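Local coordinates for inositol-1-monophosphatase (Nostoc sp., PDB 5ZHH), which probably hydrolyses inositol monophosphates, releasing free inositol and inorganic phosphate, at residues C103-L108 with S190-L195; G117-P122 with V216-I221. All coordinates share one frame; numbering follows the deposited sequence.

Contact 1 of 2, residues C103-L108 with S190-L195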
loop_
_atom_site.group_PDB
_atom_site.type_symbol
_atom_site.label_atom_id
_atom_site.label_comp_id
_atom_site.label_asym_id
_atom_site.label_seq_id
_atom_site.Cartn_x
_atom_site.Cartn_y
_atom_site.Cartn_z
ATOM N N CYS A 103 6.143 13.636 -9.665
ATOM C CA CYS A 103 5.030 13.030 -10.377
ATOM C C CYS A 103 5.274 13.106 -11.874
ATOM O O CYS A 103 6.182 13.791 -12.346
ATOM C CB CYS A 103 3.713 13.728 -10.028
ATOM S SG CYS A 103 3.709 15.458 -10.554
ATOM N N VAL A 104 4.435 12.381 -12.611
ATOM C CA VAL A 104 4.280 12.529 -14.051
ATOM C C VAL A 104 3.041 13.381 -14.270
ATOM O O VAL A 104 2.010 13.157 -13.620
ATOM C CB VAL A 104 4.139 11.158 -14.738
ATOM C CG1 VAL A 104 4.082 11.306 -16.260
ATOM C CG2 VAL A 104 5.278 10.240 -14.329
ATOM N N SER A 105 3.138 14.377 -15.152
ATOM C CA SER A 105 2.013 15.255 -15.465
ATOM C C SER A 105 1.741 15.167 -16.960
ATOM O O SER A 105 2.643 15.410 -17.767
ATOM C CB SER A 105 2.305 16.704 -15.052
ATOM O OG SER A 105 1.205 17.559 -15.328
ATOM N N ILE A 106 0.504 14.824 -17.324
ATOM C CA ILE A 106 0.100 14.656 -18.719
ATOM C C ILE A 106 -1.175 15.459 -18.936
ATOM O O ILE A 106 -2.245 15.072 -18.452
ATOM C CB ILE A 106 -0.124 13.181 -19.076
ATOM C CG1 ILE A 106 1.164 12.384 -18.852
ATOM C CG2 ILE A 106 -0.605 13.050 -20.512
ATOM C CD1 ILE A 106 1.018 10.901 -19.114
ATOM N N GLY A 107 -1.074 16.563 -19.666
ATOM C CA GLY A 107 -2.216 17.415 -19.929
ATOM C C GLY A 107 -2.443 17.565 -21.419
ATOM O O GLY A 107 -1.505 17.508 -22.216
ATOM N N LEU A 108 -3.704 17.747 -21.794
ATOM C CA LEU A 108 -4.066 17.949 -23.189
ATOM C C LEU A 108 -4.698 19.322 -23.330
ATOM O O LEU A 108 -5.678 19.631 -22.642
ATOM C CB LEU A 108 -5.021 16.861 -23.690
ATOM C CG LEU A 108 -5.583 17.131 -25.094
ATOM C CD1 LEU A 108 -4.456 17.169 -26.122
ATOM C CD2 LEU A 108 -6.628 16.083 -25.489
ATOM N N SER A 190 6.901 20.520 -6.170
ATOM C CA SER A 190 6.268 20.033 -7.400
ATOM C C SER A 190 5.023 20.860 -7.693
ATOM O O SER A 190 4.021 20.750 -6.979
ATOM C CB SER A 190 5.904 18.550 -7.294
ATOM O OG SER A 190 5.073 18.169 -8.384
ATOM N N ALA A 191 5.073 21.657 -8.764
ATOM C CA ALA A 191 3.936 22.505 -9.119
ATOM C C ALA A 191 2.711 21.675 -9.507
ATOM O O ALA A 191 1.576 22.045 -9.181
ATOM C CB ALA A 191 4.330 23.461 -10.246
ATOM N N ALA A 192 2.914 20.557 -10.214
ATOM C CA ALA A 192 1.773 19.726 -10.593
ATOM C C ALA A 192 1.090 19.148 -9.361
ATOM O O ALA A 192 -0.143 19.178 -9.252
ATOM C CB ALA A 192 2.213 18.606 -11.542
ATOM N N LEU A 193 1.876 18.641 -8.408
ATOM C CA LEU A 193 1.284 18.137 -7.173
ATOM C C LEU A 193 0.655 19.252 -6.356
ATOM O O LEU A 193 -0.350 19.022 -5.674
ATOM C CB LEU A 193 2.323 17.383 -6.340
ATOM C CG LEU A 193 2.636 15.978 -6.878
ATOM C CD1 LEU A 193 3.725 15.297 -6.051
ATOM C CD2 LEU A 193 1.371 15.124 -6.917
ATOM N N ASP A 194 1.224 20.459 -6.403
ATOM C CA ASP A 194 0.590 21.571 -5.708
ATOM C C ASP A 194 -0.811 21.820 -6.255
ATOM O O ASP A 194 -1.762 21.981 -5.488
ATOM C CB ASP A 194 1.454 22.831 -5.808
ATOM C CG ASP A 194 2.752 22.711 -5.022
ATOM O OD1 ASP A 194 2.822 21.854 -4.109
ATOM O OD2 ASP A 194 3.688 23.499 -5.281
ATOM N N LEU A 195 -0.965 21.806 -7.582
ATOM C CA LEU A 195 -2.289 21.961 -8.180
ATOM C C LEU A 195 -3.218 20.823 -7.772
ATOM O O LEU A 195 -4.394 21.053 -7.446
ATOM C CB LEU A 195 -2.152 22.027 -9.701
ATOM C CG LEU A 195 -1.603 23.378 -10.181
ATOM C CD1 LEU A 195 -0.983 23.254 -11.559
ATOM C CD2 LEU A 195 -2.726 24.393 -10.195
#
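Mostly small side chains, joined by one leucine, make this buried strand-on-helix contact, in which the start of strand 103-108 of the large mixed sheet meets the first turn of helix 191-195. The short axes approach to 8.9 Å; because they cross at 75°, only C103 and S105, at the strand's near end, engage. C103 contributes most from the strand. Its SG takes the crowded position between backbone N and carbonyl carbon (chi1 63°), which points the sulfur at the helix start, 3.6 Å from A192 CB. The same sulfur lies 3.9 Å from L193 CG, while C103 CB meets that leucine's branch point and CD2 alongside. Two residues on, the CB of S105 faces the methyl of A192 at 4.0 Å, so that methyl packs against both strand residues. S190 caps the helix: its OG, anti to its backbone N, accepts from L193 N at 3.2 Å with a nearly straight angle of 165°, and also bonds to D90. Because D90 OD2 takes the A192 N-H as well, the carboxylate of the family's D-P-L-D-G-T signature is tied to the helix start, whose dipole would probably favour its negative charge. C103 and S105 pair by backbone bonds with strand 82-90, I119 of strand 113-121 touches C103, S105 and L193, and the helix's A191 and L195 pack on Y206 of strand 205-208 in the second sheet.

Contact 2 of 2, residues G117-P122 with V216-I221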
loop_
_atom_site.group_PDB
_atom_site.type_symbol
_atom_site.label_atom_id
_atom_site.label_comp_id
_atom_site.label_asym_id
_atom_site.label_seq_id
_atom_site.Cartn_x
_atom_site.Cartn_y
_atom_site.Cartn_z
ATOM N N GLY A 117 -6.478 16.089 -17.940
ATOM C CA GLY A 117 -5.311 16.097 -17.084
ATOM C C GLY A 117 -5.154 14.853 -16.239
ATOM O O GLY A 117 -6.116 14.379 -15.624
ATOM N N VAL A 118 -3.945 14.304 -16.218
ATOM C CA VAL A 118 -3.594 13.209 -15.325
ATOM C C VAL A 118 -2.289 13.558 -14.630
ATOM O O VAL A 118 -1.313 13.942 -15.285
ATOM C CB VAL A 118 -3.464 11.860 -16.062
ATOM C CG1 VAL A 118 -3.072 10.786 -15.074
ATOM C CG2 VAL A 118 -4.785 11.487 -16.740
ATOM N N ILE A 119 -2.275 13.430 -13.305
ATOM C CA ILE A 119 -1.088 13.656 -12.489
ATOM C C ILE A 119 -0.921 12.445 -11.590
ATOM O O ILE A 119 -1.837 12.102 -10.832
ATOM C CB ILE A 119 -1.207 14.946 -11.659
ATOM C CG1 ILE A 119 -1.320 16.145 -12.597
ATOM C CG2 ILE A 119 -0.015 15.108 -10.716
ATOM C CD1 ILE A 119 -1.788 17.430 -11.903
ATOM N N TYR A 120 0.228 11.785 -11.683
ATOM C CA TYR A 120 0.459 10.543 -10.958
ATOM C C TYR A 120 1.720 10.662 -10.120
ATOM O O TYR A 120 2.816 10.845 -10.660
ATOM C CB TYR A 120 0.565 9.350 -11.913
ATOM C CG TYR A 120 0.792 8.039 -11.203
ATOM C CD1 TYR A 120 -0.044 7.639 -10.168
ATOM C CD2 TYR A 120 1.846 7.202 -11.558
ATOM C CE1 TYR A 120 0.155 6.436 -9.507
ATOM C CE2 TYR A 120 2.057 5.996 -10.898
ATOM C CZ TYR A 120 1.209 5.626 -9.874
ATOM O OH TYR A 120 1.405 4.443 -9.210
ATOM N N ASP A 121 1.552 10.568 -8.805
ATOM C CA ASP A 121 2.605 10.466 -7.802
ATOM C C ASP A 121 2.892 8.986 -7.599
ATOM O O ASP A 121 2.122 8.310 -6.912
ATOM C CB ASP A 121 2.145 11.127 -6.495
ATOM C CG ASP A 121 3.133 10.955 -5.336
ATOM O OD1 ASP A 121 4.140 10.220 -5.449
ATOM O OD2 ASP A 121 2.869 11.558 -4.275
ATOM N N PRO A 122 3.969 8.440 -8.177
ATOM C CA PRO A 122 4.201 6.993 -8.060
ATOM C C PRO A 122 4.752 6.567 -6.710
ATOM O O PRO A 122 4.653 5.378 -6.378
ATOM C CB PRO A 122 5.211 6.711 -9.179
ATOM C CG PRO A 122 5.984 7.987 -9.287
ATOM C CD PRO A 122 5.001 9.101 -8.996
ATOM N N VAL A 216 1.639 22.765 -15.531
ATOM C CA VAL A 216 0.359 23.243 -15.019
ATOM C C VAL A 216 -0.853 22.776 -15.820
ATOM O O VAL A 216 -1.968 22.797 -15.274
ATOM C CB VAL A 216 0.347 24.784 -14.902
ATOM C CG1 VAL A 216 1.474 25.263 -13.988
ATOM C CG2 VAL A 216 0.450 25.435 -16.271
ATOM N N VAL A 217 -0.705 22.367 -17.083
ATOM C CA VAL A 217 -1.879 22.130 -17.925
ATOM C C VAL A 217 -2.774 21.053 -17.315
ATOM O O VAL A 217 -3.988 21.240 -17.170
ATOM C CB VAL A 217 -1.454 21.771 -19.362
ATOM C CG1 VAL A 217 -2.626 21.156 -20.132
ATOM C CG2 VAL A 217 -0.947 23.010 -20.079
ATOM N N ALA A 218 -2.187 19.918 -16.920
ATOM C CA ALA A 218 -2.993 18.849 -16.331
ATOM C C ALA A 218 -3.663 19.305 -15.040
ATOM O O ALA A 218 -4.851 19.040 -14.820
ATOM C CB ALA A 218 -2.131 17.617 -16.067
ATOM N N GLY A 219 -2.918 20.017 -14.185
ATOM C CA GLY A 219 -3.464 20.451 -12.911
ATOM C C GLY A 219 -4.549 21.497 -13.046
ATOM O O GLY A 219 -5.456 21.563 -12.211
ATOM N N VAL A 220 -4.482 22.321 -14.093
ATOM C CA VAL A 220 -5.470 23.385 -14.258
ATOM C C VAL A 220 -6.859 22.796 -14.480
ATOM O O VAL A 220 -7.830 23.192 -13.823
ATOM C CB VAL A 220 -5.056 24.336 -15.397
ATOM C CG1 VAL A 220 -6.238 25.180 -15.846
ATOM C CG2 VAL A 220 -3.913 25.249 -14.933
ATOM N N ILE A 221 -6.981 21.832 -15.400
ATOM C CA ILE A 221 -8.302 21.267 -15.666
ATOM C C ILE A 221 -8.760 20.405 -14.494
ATOM O O ILE A 221 -9.944 20.405 -14.136
ATOM C CB ILE A 221 -8.319 20.493 -17.002
ATOM C CG1 ILE A 221 -9.722 19.945 -17.282
ATOM C CG2 ILE A 221 -7.315 19.347 -17.014
ATOM C CD1 ILE A 221 -10.799 21.022 -17.401
#
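The methyl of A218 is pressed directly onto the strand backbone, with its CB 3.7 Å from G117 CA and 3.8 Å from V118 N. The main chains come close because G117 has no CB: its CA lies 3.7 Å from A218 CA, and the axes of the two segments come within 6.5 Å at an angle of 110°. The space a side chain would take there is already filled by A218 O and I221 CG2. That I221 methyl, in the crowded position between its own backbone N and carbonyl carbon, reaches G117 N at 3.5 Å, one turn along from A218. Two residues on from G117, I119 extends its longer branch to the helix. CG1, anti to the carbonyl carbon (chi1 -62°), rests 3.9 Å from A218 CB, and the extended chi2 of 166° carries CD1 to 3.6 Å from G219 CA. Glycine on each side thus exposes backbone to the partner: G117 to alanine and isoleucine methyls, G219 to the tip of I119. A218 and G219 belong to the W-D-x-x-A-G signature of the inositol monophosphatase family, in the first half of helix 213-225, a middle-layer helix of the αβαβα sandwich. Further out, the helix is kinked at A218 and G219, whose N atoms make no bond to the preceding turn, and V220 N bonds to V216 O. Strand 117-121 is held between neighbours, V118 and Y120 pairing with I106 and V104, G117 and I119 with G130 and F128. V118 faces the opposite way, onto L8, A11 and A15 of helix 3-25.

In the fold
From the N terminus, helix 3-25 lies on one face of the large sheet; after helix 44-61 and the first strands, the chain reaches the neighbouring antiparallel strands 103-110 and 113-121, which supply the first segments of both contacts. After the remaining strands of that sheet, the chain enters the second sheet at strand 156-158, and helix 191-199 then returns to strand 103-110, where contact 1 closes a loop of 81 intervening residues. Past strand 205-208, helix 213-225 closes contact 2 across 93 residues. The segments alternate, so the loops cross rather than nest. Both contacts seat middle-layer helices against the large sheet; their centres are about 4 Å apart, and S105 OG lies 3.4 Å from A218 CB.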